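Local coordinates for shikimate dehydrogenase (NADP(+)) (Listeria monocytogenes, PDB 3TNL), which probably catalyses the reversible NADPH-linked reduction of 3-dehydroshikimate to shikimate, a step on the chorismate route to the aromatic amino acids, at residues 159-163 with 182-186; 170-174 with 197-201; 228-234 with 257-263. All blocks are in the same frame, centred on the assembly; numbering follows the deposited sequence.

Contact 1. Residues 159-163 with 182-186. With NAD (nicotinamide-adenine-dinucleotide), chain H.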
loop_
_atom_site.group_PDB
_atom_site.type_symbol
_atom_site.label_atom_id
_atom_site.label_comp_id
_atom_site.label_asym_id
_atom_site.label_seq_id
_atom_site.Cartn_x
_atom_site.Cartn_y
_atom_site.Cartn_z
ATOM N N ILE B 159 -13.786 -21.102 -30.026
ATOM C CA ILE B 159 -12.866 -20.950 -28.909
ATOM C C ILE B 159 -12.817 -22.201 -28.046
ATOM O O ILE B 159 -13.845 -22.851 -27.804
ATOM C CB ILE B 159 -13.250 -19.692 -28.100
ATOM C CG1 ILE B 159 -12.236 -19.410 -26.983
ATOM C CG2 ILE B 159 -14.675 -19.797 -27.528
ATOM C CD1 ILE B 159 -12.470 -18.074 -26.276
ATOM N N CYS B 160 -11.610 -22.543 -27.596
ATOM C CA CYS B 160 -11.376 -23.655 -26.696
ATOM C C CYS B 160 -11.197 -23.103 -25.289
ATOM O O CYS B 160 -10.365 -22.248 -25.045
ATOM C CB CYS B 160 -10.089 -24.415 -27.031
ATOM S SG CYS B 160 -10.089 -25.128 -28.671
ATOM N N GLY B 161 -12.005 -23.606 -24.365
ATOM C CA GLY B 161 -11.893 -23.245 -22.963
ATOM C C GLY B 161 -13.189 -22.779 -22.338
ATOM O O GLY B 161 -14.138 -22.362 -23.006
ATOM N N ALA B 162 -13.177 -22.805 -21.012
ATOM C CA ALA B 162 -14.353 -22.459 -20.182
ATOM C C ALA B 162 -13.994 -22.025 -18.773
ATOM O O ALA B 162 -14.871 -22.030 -17.872
ATOM C CB ALA B 162 -15.345 -23.600 -20.153
ATOM N N GLY B 163 -12.728 -21.649 -18.581
ATOM C CA GLY B 163 -12.260 -21.095 -17.339
ATOM C C GLY B 163 -12.444 -19.591 -17.303
ATOM O O GLY B 163 -13.267 -19.027 -18.024
ATOM N N SER B 182 -18.764 -20.543 -30.970
ATOM C CA SER B 182 -18.756 -21.961 -30.747
ATOM C C SER B 182 -17.640 -22.304 -29.762
ATOM O O SER B 182 -16.463 -22.097 -30.054
ATOM C CB SER B 182 -18.596 -22.748 -32.023
ATOM O OG SER B 182 -19.743 -22.530 -32.848
ATOM N N ILE B 183 -18.051 -22.822 -28.605
ATOM C CA ILE B 183 -17.131 -23.177 -27.520
ATOM C C ILE B 183 -16.891 -24.674 -27.508
ATOM O O ILE B 183 -17.832 -25.469 -27.632
ATOM C CB ILE B 183 -17.733 -22.796 -26.140
ATOM C CG1 ILE B 183 -18.173 -21.316 -26.125
ATOM C CG2 ILE B 183 -16.769 -23.161 -24.976
ATOM C CD1 ILE B 183 -19.014 -20.911 -24.907
ATOM N N PHE B 184 -15.622 -25.046 -27.331
ATOM C CA PHE B 184 -15.210 -26.435 -27.186
ATOM C C PHE B 184 -14.473 -26.583 -25.865
ATOM O O PHE B 184 -13.587 -25.806 -25.544
ATOM C CB PHE B 184 -14.318 -26.905 -28.322
ATOM C CG PHE B 184 -15.055 -27.092 -29.610
ATOM C CD1 PHE B 184 -15.350 -28.355 -30.061
ATOM C CD2 PHE B 184 -15.454 -25.992 -30.371
ATOM C CE1 PHE B 184 -16.041 -28.533 -31.245
ATOM C CE2 PHE B 184 -16.140 -26.157 -31.552
ATOM C CZ PHE B 184 -16.459 -27.436 -31.980
ATOM N N ASN B 185 -14.882 -27.561 -25.068
ATOM C CA ASN B 185 -14.218 -27.815 -23.813
ATOM C C ASN B 185 -14.276 -29.307 -23.517
ATOM O O ASN B 185 -15.225 -30.000 -23.921
ATOM C CB ASN B 185 -14.882 -27.047 -22.633
ATOM C CG ASN B 185 -13.925 -26.867 -21.461
ATOM O OD1 ASN B 185 -13.038 -25.988 -21.533
ATOM N ND2 ASN B 185 -14.059 -27.703 -20.411
ATOM N N ARG B 186 -13.272 -29.811 -22.809
ATOM C CA ARG B 186 -13.305 -31.218 -22.393
ATOM C C ARG B 186 -14.369 -31.407 -21.317
ATOM O O ARG B 186 -14.868 -30.437 -20.726
ATOM C CB ARG B 186 -11.944 -31.698 -21.875
ATOM C CG ARG B 186 -11.401 -31.029 -20.613
ATOM C CD ARG B 186 -10.143 -31.695 -20.155
ATOM N NE ARG B 186 -9.607 -31.129 -18.925
ATOM C CZ ARG B 186 -8.437 -31.491 -18.427
ATOM N NH1 ARG B 186 -7.995 -30.960 -17.293
ATOM N NH2 ARG B 186 -7.695 -32.364 -19.099
HETATM P PA NAD H . -8.798 -21.805 -15.671
HETATM O O1A NAD H . -8.097 -22.721 -14.670
HETATM O O2A NAD H . -9.868 -20.862 -15.156
HETATM O O5B NAD H . -9.352 -22.709 -16.896
HETATM C C5B NAD H . -8.612 -23.766 -17.508
HETATM C C4B NAD H . -9.259 -24.134 -18.849
HETATM O O4B NAD H . -8.383 -25.021 -19.563
HETATM C C3B NAD H . -10.525 -24.950 -18.679
HETATM O O3B NAD H . -11.389 -24.672 -19.810
HETATM C C2B NAD H . -10.075 -26.390 -18.751
HETATM O O2B NAD H . -11.081 -27.274 -19.225
HETATM C C1B NAD H . -8.956 -26.294 -19.767
HETATM N N9A NAD H . -7.909 -27.321 -19.710
HETATM C C8A NAD H . -6.918 -27.376 -18.789
HETATM N N7A NAD H . -6.096 -28.405 -19.081
HETATM C C5A NAD H . -6.531 -29.025 -20.206
HETATM C C6A NAD H . -6.146 -30.093 -20.991
HETATM N N6A NAD H . -5.048 -30.794 -20.691
HETATM N N1A NAD H . -6.845 -30.402 -22.105
HETATM C C2A NAD H . -7.959 -29.705 -22.439
HETATM N N3A NAD H . -8.405 -28.649 -21.721
HETATM C C4A NAD H . -7.728 -28.278 -20.612
HETATM O O3 NAD H . -7.625 -20.998 -16.398
HETATM P PN NAD H . -7.671 -19.493 -16.961
HETATM O O1N NAD H . -7.417 -18.480 -15.871
HETATM O O2N NAD H . -8.876 -19.332 -17.890
HETATM O O5D NAD H . -6.330 -19.404 -17.851
HETATM C C5D NAD H . -6.219 -20.227 -19.006
HETATM C C4D NAD H . -5.010 -19.693 -19.747
HETATM O O4D NAD H . -5.202 -18.295 -20.028
HETATM C C3D NAD H . -3.751 -19.787 -18.900
HETATM O O3D NAD H . -2.707 -20.346 -19.703
HETATM C C2D NAD H . -3.439 -18.350 -18.516
HETATM O O2D NAD H . -2.033 -18.122 -18.272
HETATM C C1D NAD H . -3.989 -17.589 -19.716
HETATM N N1N NAD H . -4.357 -16.189 -19.489
HETATM C C2N NAD H . -3.783 -15.224 -20.231
HETATM C C3N NAD H . -4.129 -13.889 -20.052
HETATM C C7N NAD H . -3.511 -12.796 -20.863
HETATM O O7N NAD H . -3.582 -11.668 -20.379
HETATM N N7N NAD H . -2.953 -13.072 -22.062
HETATM C C4N NAD H . -5.084 -13.554 -19.079
HETATM C C5N NAD H . -5.666 -14.570 -18.328
HETATM C C6N NAD H . -5.283 -15.894 -18.545
#
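Ile159 pairs with Ile183 and Cys160 with Phe184 in parallel bridges, held by three backbone hydrogen bonds, Ile159 N to Ser182 O, Phe184 N to Ile159 O and Gly161 N to Phe184 O. The last of these, 3.0 Å from Gly161 N to Phe184 O, keeps the pairing going into the turn beyond strand 156-160. The side chains of Ile159 and Ile183 lie side by side and point the same way, CG2 of Ile159 being 4.1 Å from CG1 of Ile183. The other branch of Ile183, CG2, reaches the carbonyl oxygen of Gly161 at 3.4 Å. On the opposite face of the sheet the Phe184 ring leads away from strand 156-160 and meets the ring of Phe212.

At the C-terminal ends of the strands the contact becomes polar. The hydroxyl O3B of the adenosine ribose donates to Asn185 OD1 at 2.7 Å and accepts from Ala162 N at 2.9 Å, so one sugar hydroxyl is gripped by both segments. Asn185 ND2 donates to the neighbouring hydroxyl O2B at 3.2 Å, and also to Arg186 O, which lies 29° out of the amide plane; CG sits anti to the backbone N (chi1 -158°), which puts the amide beside the sugar. Arg186, its chain extended from CG to NE, lays one guanidinium face over the adenine, with NAD C5A 3.6 Å above the plane; a salt bridge from NE to Asp188 gives this group a second partner. The backbone of Gly161 calls for glycine, since a CB there would jam against the carbonyl oxygen of Cys160. Strand 156-160, the glycine turn with Gly163 at the N-cap of helix 164-175, and strand 180-185 form the dinucleotide-binding beta-alpha-beta unit of a Rossmann fold.

Contact 2. Residues 170-174 with 197-201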
loop_
_atom_site.group_PDB
_atom_site.type_symbol
_atom_site.label_atom_id
_atom_site.label_comp_id
_atom_site.label_asym_id
_atom_site.label_seq_id
_atom_site.Cartn_x
_atom_site.Cartn_y
_atom_site.Cartn_z
ATOM N N CYS B 170 -15.576 -14.853 -24.066
ATOM C CA CYS B 170 -16.845 -15.200 -24.744
ATOM C C CYS B 170 -17.940 -14.175 -24.480
ATOM O O CYS B 170 -18.605 -13.728 -25.423
ATOM C CB CYS B 170 -17.351 -16.568 -24.338
ATOM S SG CYS B 170 -16.413 -17.973 -24.966
ATOM N N ILE B 171 -18.121 -13.818 -23.204
ATOM C CA ILE B 171 -19.142 -12.850 -22.805
ATOM C C ILE B 171 -18.865 -11.521 -23.453
ATOM O O ILE B 171 -19.732 -10.941 -24.103
ATOM C CB ILE B 171 -19.173 -12.674 -21.266
ATOM C CG1 ILE B 171 -19.693 -13.945 -20.614
ATOM C CG2 ILE B 171 -20.074 -11.499 -20.855
ATOM C CD1 ILE B 171 -21.110 -14.276 -20.988
ATOM N N GLN B 172 -17.640 -11.050 -23.316
ATOM C CA GLN B 172 -17.283 -9.719 -23.888
ATOM C C GLN B 172 -17.444 -9.692 -25.422
ATOM O O GLN B 172 -17.954 -8.730 -26.004
ATOM C CB GLN B 172 -15.872 -9.237 -23.526
ATOM C CG GLN B 172 -15.749 -7.755 -23.749
ATOM C CD GLN B 172 -16.628 -6.962 -22.778
ATOM O OE1 GLN B 172 -16.477 -7.082 -21.563
ATOM N NE2 GLN B 172 -17.556 -6.163 -23.316
ATOM N N ALA B 173 -17.029 -10.774 -26.071
ATOM C CA ALA B 173 -17.144 -10.864 -27.523
ATOM C C ALA B 173 -18.622 -10.752 -27.909
ATOM O O ALA B 173 -18.963 -10.007 -28.820
ATOM C CB ALA B 173 -16.551 -12.182 -28.032
ATOM N N ALA B 174 -19.500 -11.459 -27.188
ATOM C CA ALA B 174 -20.951 -11.411 -27.454
ATOM C C ALA B 174 -21.519 -10.006 -27.220
ATOM O O ALA B 174 -22.305 -9.504 -28.044
ATOM C CB ALA B 174 -21.680 -12.392 -26.600
ATOM N N THR B 197 -22.353 -20.185 -19.594
ATOM C CA THR B 197 -21.959 -19.127 -20.499
ATOM C C THR B 197 -22.849 -19.113 -21.758
ATOM O O THR B 197 -23.265 -18.050 -22.218
ATOM C CB THR B 197 -20.508 -19.285 -20.848
ATOM O OG1 THR B 197 -19.742 -19.132 -19.638
ATOM C CG2 THR B 197 -20.054 -18.271 -21.911
ATOM N N VAL B 198 -23.100 -20.285 -22.318
ATOM C CA VAL B 198 -23.983 -20.398 -23.473
ATOM C C VAL B 198 -25.369 -19.815 -23.166
ATOM O O VAL B 198 -25.911 -19.076 -23.982
ATOM C CB VAL B 198 -24.102 -21.858 -23.935
ATOM C CG1 VAL B 198 -25.261 -22.029 -24.947
ATOM C CG2 VAL B 198 -22.754 -22.305 -24.551
ATOM N N GLU B 199 -25.942 -20.187 -22.010
ATOM C CA GLU B 199 -27.265 -19.727 -21.592
ATOM C C GLU B 199 -27.268 -18.201 -21.465
ATOM O O GLU B 199 -28.187 -17.539 -21.954
ATOM C CB GLU B 199 -27.634 -20.434 -20.287
ATOM C CG GLU B 199 -29.033 -20.287 -19.751
ATOM C CD GLU B 199 -29.216 -21.097 -18.457
ATOM O OE1 GLU B 199 -30.358 -21.162 -17.952
ATOM O OE2 GLU B 199 -28.213 -21.678 -17.948
ATOM N N LYS B 200 -26.241 -17.648 -20.828
ATOM C CA LYS B 200 -26.113 -16.188 -20.681
ATOM C C LYS B 200 -26.030 -15.467 -22.021
ATOM O O LYS B 200 -26.710 -14.465 -22.260
ATOM C CB LYS B 200 -24.856 -15.835 -19.885
ATOM C CG LYS B 200 -24.867 -16.190 -18.420
ATOM C CD LYS B 200 -23.505 -15.926 -17.826
ATOM C CE LYS B 200 -23.401 -16.256 -16.352
ATOM N NZ LYS B 200 -21.976 -16.153 -15.908
ATOM N N ILE B 201 -25.161 -15.933 -22.906
ATOM C CA ILE B 201 -25.033 -15.295 -24.180
ATOM C C ILE B 201 -26.336 -15.338 -24.995
ATOM O O ILE B 201 -26.757 -14.325 -25.571
ATOM C CB ILE B 201 -23.872 -15.936 -24.980
ATOM C CG1 ILE B 201 -22.559 -15.629 -24.251
ATOM C CG2 ILE B 201 -23.877 -15.436 -26.429
ATOM C CD1 ILE B 201 -21.282 -16.310 -24.826
#
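Cys170 and Ala174 meet Ile201 where two neighbouring helices of the Rossmann domain, 164-175 and 191-204, run nearly parallel: over these segments the axes approach to 10.2 Å and differ by 15° in direction. Ile201 occupies the tight, buried part. Its CD1 lies against Cys170, 3.8 Å from the carbonyl oxygen and 4.0 Å from CB of that residue, while the CG1 and CG2 branches face Ala174. Ala174 and Ile201 are also where the backbones come nearest, with CA atoms 6.5 Å apart, a spacing consistent with the small side chain of alanine.

Thr197 extends this buried side. Its CG2 stands 4.0 Å from CB of Cys170, while OG1 turns back along its own helix to the carbonyl oxygen of Asn193; with OG1 anti to the carbonyl carbon (chi1 -63°), the methyl is left for the interface. The looser side is that of Lys200, which is partly exposed and whose amine runs on to bond Leu117 O. Here the base of the lysine chain faces the end of Ile171, but Ile171 is modelled in two positions, so its contacts are provisional. Beneath the helices, Cys170 and Val198 both touch Ile183 of strand 180-185, so the pair is seated on the parallel sheet. The link to Ala174 is methyl to methyl, its CB lying 3.8 Å from Ile201 CG2.

Contact 3. Residues 228-234 with 257-263. With NAD (nicotinamide-adenine-dinucleotide), chain H.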
loop_
_atom_site.group_PDB
_atom_site.type_symbol
_atom_site.label_atom_id
_atom_site.label_comp_id
_atom_site.label_asym_id
_atom_site.label_seq_id
_atom_site.Cartn_x
_atom_site.Cartn_y
_atom_site.Cartn_z
ATOM N N VAL B 228 -14.085 -16.660 -38.376
ATOM C CA VAL B 228 -13.055 -15.674 -38.722
ATOM C C VAL B 228 -11.791 -15.903 -37.830
ATOM O O VAL B 228 -10.651 -15.624 -38.261
ATOM C CB VAL B 228 -13.601 -14.215 -38.548
ATOM C CG1 VAL B 228 -13.891 -13.859 -37.108
ATOM C CG2 VAL B 228 -12.614 -13.258 -39.160
ATOM N N ILE B 229 -12.018 -16.486 -36.654
ATOM C CA ILE B 229 -10.954 -16.675 -35.682
ATOM C C ILE B 229 -11.198 -17.946 -34.891
ATOM O O ILE B 229 -12.347 -18.308 -34.564
ATOM C CB ILE B 229 -10.907 -15.444 -34.735
ATOM C CG1 ILE B 229 -9.652 -15.480 -33.841
ATOM C CG2 ILE B 229 -12.202 -15.269 -33.951
ATOM C CD1 ILE B 229 -9.421 -14.164 -33.097
ATOM N N PHE B 230 -10.085 -18.637 -34.586
ATOM C CA PHE B 230 -10.023 -19.815 -33.741
ATOM C C PHE B 230 -9.076 -19.433 -32.610
ATOM O O PHE B 230 -7.940 -19.076 -32.847
ATOM C CB PHE B 230 -9.493 -21.034 -34.511
ATOM C CG PHE B 230 -9.281 -22.258 -33.662
ATOM C CD1 PHE B 230 -10.324 -22.788 -32.949
ATOM C CD2 PHE B 230 -8.052 -22.899 -33.606
ATOM C CE1 PHE B 230 -10.159 -23.915 -32.189
ATOM C CE2 PHE B 230 -7.895 -24.044 -32.818
ATOM C CZ PHE B 230 -8.957 -24.529 -32.093
ATOM N N THR B 231 -9.552 -19.536 -31.390
ATOM C CA THR B 231 -8.809 -19.111 -30.214
ATOM C C THR B 231 -8.629 -20.182 -29.172
ATOM O O THR B 231 -9.560 -20.896 -28.845
ATOM C CB THR B 231 -9.630 -17.960 -29.513
ATOM O OG1 THR B 231 -9.787 -16.873 -30.437
ATOM C CG2 THR B 231 -8.958 -17.462 -28.215
ATOM N N ASN B 232 -7.415 -20.320 -28.668
ATOM C CA ASN B 232 -7.157 -21.161 -27.535
ATOM C C ASN B 232 -7.215 -20.302 -26.268
ATOM O O ASN B 232 -6.459 -19.348 -26.113
ATOM C CB ASN B 232 -5.769 -21.800 -27.547
ATOM C CG ASN B 232 -5.511 -22.563 -26.259
ATOM O OD1 ASN B 232 -6.254 -23.511 -25.932
ATOM N ND2 ASN B 232 -4.540 -22.111 -25.454
ATOM N N ALA B 233 -8.093 -20.675 -25.357
ATOM C CA ALA B 233 -8.210 -20.026 -24.047
ATOM C C ALA B 233 -8.140 -21.085 -22.950
ATOM O O ALA B 233 -8.915 -21.078 -21.991
ATOM C CB ALA B 233 -9.455 -19.130 -23.941
ATOM N N THR B 234 -7.249 -22.055 -23.130
ATOM C CA THR B 234 -6.957 -23.075 -22.125
ATOM C C THR B 234 -5.491 -22.966 -21.763
ATOM O O THR B 234 -4.733 -22.232 -22.421
ATOM C CB THR B 234 -7.164 -24.523 -22.629
ATOM O OG1 THR B 234 -6.136 -24.846 -23.579
ATOM C CG2 THR B 234 -8.568 -24.742 -23.252
ATOM N N LEU B 257 -7.830 -17.717 -42.091
ATOM C CA LEU B 257 -8.214 -17.783 -40.692
ATOM C C LEU B 257 -7.210 -17.078 -39.777
ATOM O O LEU B 257 -6.010 -17.095 -40.052
ATOM C CB LEU B 257 -8.243 -19.263 -40.267
ATOM C CG LEU B 257 -8.564 -19.625 -38.835
ATOM C CD1 LEU B 257 -9.991 -19.296 -38.506
ATOM C CD2 LEU B 257 -8.335 -21.147 -38.605
ATOM N N ILE B 258 -7.711 -16.476 -38.707
ATOM C CA ILE B 258 -6.872 -15.897 -37.646
ATOM C C ILE B 258 -6.824 -16.929 -36.559
ATOM O O ILE B 258 -7.890 -17.404 -36.117
ATOM C CB ILE B 258 -7.503 -14.624 -37.060
ATOM C CG1 ILE B 258 -7.651 -13.586 -38.164
ATOM C CG2 ILE B 258 -6.631 -14.061 -35.926
ATOM C CD1 ILE B 258 -8.732 -12.535 -37.803
ATOM N N VAL B 259 -5.627 -17.261 -36.071
ATOM C CA VAL B 259 -5.503 -18.187 -34.933
ATOM C C VAL B 259 -4.885 -17.390 -33.775
ATOM O O VAL B 259 -3.829 -16.755 -33.914
ATOM C CB VAL B 259 -4.694 -19.450 -35.266
ATOM C CG1 VAL B 259 -4.605 -20.349 -34.027
ATOM C CG2 VAL B 259 -5.366 -20.188 -36.431
ATOM N N SER B 260 -5.577 -17.422 -32.651
ATOM C CA SER B 260 -5.234 -16.637 -31.473
ATOM C C SER B 260 -4.993 -17.508 -30.255
ATOM O O SER B 260 -5.669 -18.516 -30.100
ATOM C CB SER B 260 -6.425 -15.685 -31.233
ATOM O OG SER B 260 -6.503 -15.224 -29.901
ATOM N N ASP B 261 -4.000 -17.169 -29.419
ATOM C CA ASP B 261 -3.778 -17.906 -28.176
ATOM C C ASP B 261 -3.687 -16.898 -27.055
ATOM O O ASP B 261 -3.114 -15.822 -27.242
ATOM C CB ASP B 261 -2.485 -18.750 -28.278
ATOM C CG ASP B 261 -2.537 -20.013 -27.409
ATOM O OD1 ASP B 261 -2.141 -21.100 -27.926
ATOM O OD2 ASP B 261 -3.031 -19.935 -26.271
ATOM N N VAL B 262 -4.310 -17.205 -25.929
ATOM C CA VAL B 262 -4.193 -16.373 -24.732
ATOM C C VAL B 262 -2.795 -16.539 -24.119
ATOM O O VAL B 262 -2.321 -15.678 -23.399
ATOM C CB VAL B 262 -5.273 -16.682 -23.684
ATOM C CG1 VAL B 262 -6.673 -16.327 -24.220
ATOM C CG2 VAL B 262 -5.160 -18.132 -23.181
ATOM N N VAL B 263 -2.128 -17.650 -24.412
ATOM C CA VAL B 263 -0.785 -17.890 -23.905
ATOM C C VAL B 263 0.244 -16.954 -24.608
ATOM O O VAL B 263 0.156 -16.716 -25.812
ATOM C CB VAL B 263 -0.370 -19.389 -24.143
ATOM C CG1 VAL B 263 1.117 -19.630 -23.765
ATOM C CG2 VAL B 263 -1.338 -20.355 -23.415
HETATM P PA NAD H . -8.798 -21.805 -15.671
HETATM O O1A NAD H . -8.097 -22.721 -14.670
HETATM O O2A NAD H . -9.868 -20.862 -15.156
HETATM O O5B NAD H . -9.352 -22.709 -16.896
HETATM C C5B NAD H . -8.612 -23.766 -17.508
HETATM C C4B NAD H . -9.259 -24.134 -18.849
HETATM O O4B NAD H . -8.383 -25.021 -19.563
HETATM C C3B NAD H . -10.525 -24.950 -18.679
HETATM O O3B NAD H . -11.389 -24.672 -19.810
HETATM C C2B NAD H . -10.075 -26.390 -18.751
HETATM O O2B NAD H . -11.081 -27.274 -19.225
HETATM C C1B NAD H . -8.956 -26.294 -19.767
HETATM N N9A NAD H . -7.909 -27.321 -19.710
HETATM C C8A NAD H . -6.918 -27.376 -18.789
HETATM N N7A NAD H . -6.096 -28.405 -19.081
HETATM C C5A NAD H . -6.531 -29.025 -20.206
HETATM C C6A NAD H . -6.146 -30.093 -20.991
HETATM N N6A NAD H . -5.048 -30.794 -20.691
HETATM N N1A NAD H . -6.845 -30.402 -22.105
HETATM C C2A NAD H . -7.959 -29.705 -22.439
HETATM N N3A NAD H . -8.405 -28.649 -21.721
HETATM C C4A NAD H . -7.728 -28.278 -20.612
HETATM O O3 NAD H . -7.625 -20.998 -16.398
HETATM P PN NAD H . -7.671 -19.493 -16.961
HETATM O O1N NAD H . -7.417 -18.480 -15.871
HETATM O O2N NAD H . -8.876 -19.332 -17.890
HETATM O O5D NAD H . -6.330 -19.404 -17.851
HETATM C C5D NAD H . -6.219 -20.227 -19.006
HETATM C C4D NAD H . -5.010 -19.693 -19.747
HETATM O O4D NAD H . -5.202 -18.295 -20.028
HETATM C C3D NAD H . -3.751 -19.787 -18.900
HETATM O O3D NAD H . -2.707 -20.346 -19.703
HETATM C C2D NAD H . -3.439 -18.350 -18.516
HETATM O O2D NAD H . -2.033 -18.122 -18.272
HETATM C C1D NAD H . -3.989 -17.589 -19.716
HETATM N N1N NAD H . -4.357 -16.189 -19.489
HETATM C C2N NAD H . -3.783 -15.224 -20.231
HETATM C C3N NAD H . -4.129 -13.889 -20.052
HETATM C C7N NAD H . -3.511 -12.796 -20.863
HETATM O O7N NAD H . -3.582 -11.668 -20.379
HETATM N N7N NAD H . -2.953 -13.072 -22.062
HETATM C C4N NAD H . -5.084 -13.554 -19.079
HETATM C C5N NAD H . -5.666 -14.570 -18.328
HETATM C C6N NAD H . -5.283 -15.894 -18.545
#
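Asn232 and Asp261, side by side on one face of the sheet, share the only side-chain hydrogen bond between the segments: ND2 donates to Asp261 OD2 over 2.8 Å and is nearly straight, at 176°. CG of Asn232 is anti to the backbone N, which lays the amide alongside Asp261. The carboxylate oxygen lies in the amide plane of Asn232, yet the two planes stand 73° apart, and OD2 is met on its syn side, but 30° out of the carboxylate plane. From the other face of the carboxylate, Val263 N reaches the same oxygen at 3.1 Å, closing an Asx turn. OD1 of Asp261 goes to Thr269. Asn232 is held at both ends of its amide, ND2 also donating to Thr234 O while OD1 takes the hydroxyl of Thr234 at 2.7 Å on a lone pair.

Five backbone hydrogen bonds, from Ile258 N to Val228 O through to Val262 N to Asn232 O, join the parallel strands 229-232 and 258-261, whose axes approach to 4.6 Å. On the face of Ile229, Thr231 and Ser260, CD1 of Ile229 packs 3.8 Å from CB of Ser260, and the hydroxyls of Thr231 and Ser260 both bond Tyr141 OH. On the face of Asn232 and Asp261, the Phe230 ring is approached obliquely by CG1 of Val259, while the side chain also touches Leu220 and Ile224 of helix 217-226.

Beyond the strands, NAD N7N donates to Val262 O at 3.0 Å, and CB of Thr234 lies 3.3 Å from NAD O4B. Donors on both faces of OD2 probably favour the charged carboxylate and fix the turn presenting Val262 O to the nicotinamide.

In the fold
The three contacts belong to one Rossmann domain, built on a parallel sheet with strand order 3-2-1-4-5-6. Contacts 1 and 3 lie in that sheet, centres 11 Å apart, and are joined where strands 156-160 and 229-232 are neighbours: Cys160 bonds the backbone of Thr231 and Ala233. Contact 2 covers one face of the sheet, its centre 12 Å from that of contact 1, and its Cys170 packs on Ile159 and Ile183. Along the chain, the segments of contacts 1 and 2 alternate, and contact 3 follows both. Contacts 2 and 3 do not touch. NAD stretches across the C-terminal ends of the strands, from the adenosine at contact 1 to the carboxamide at contact 3.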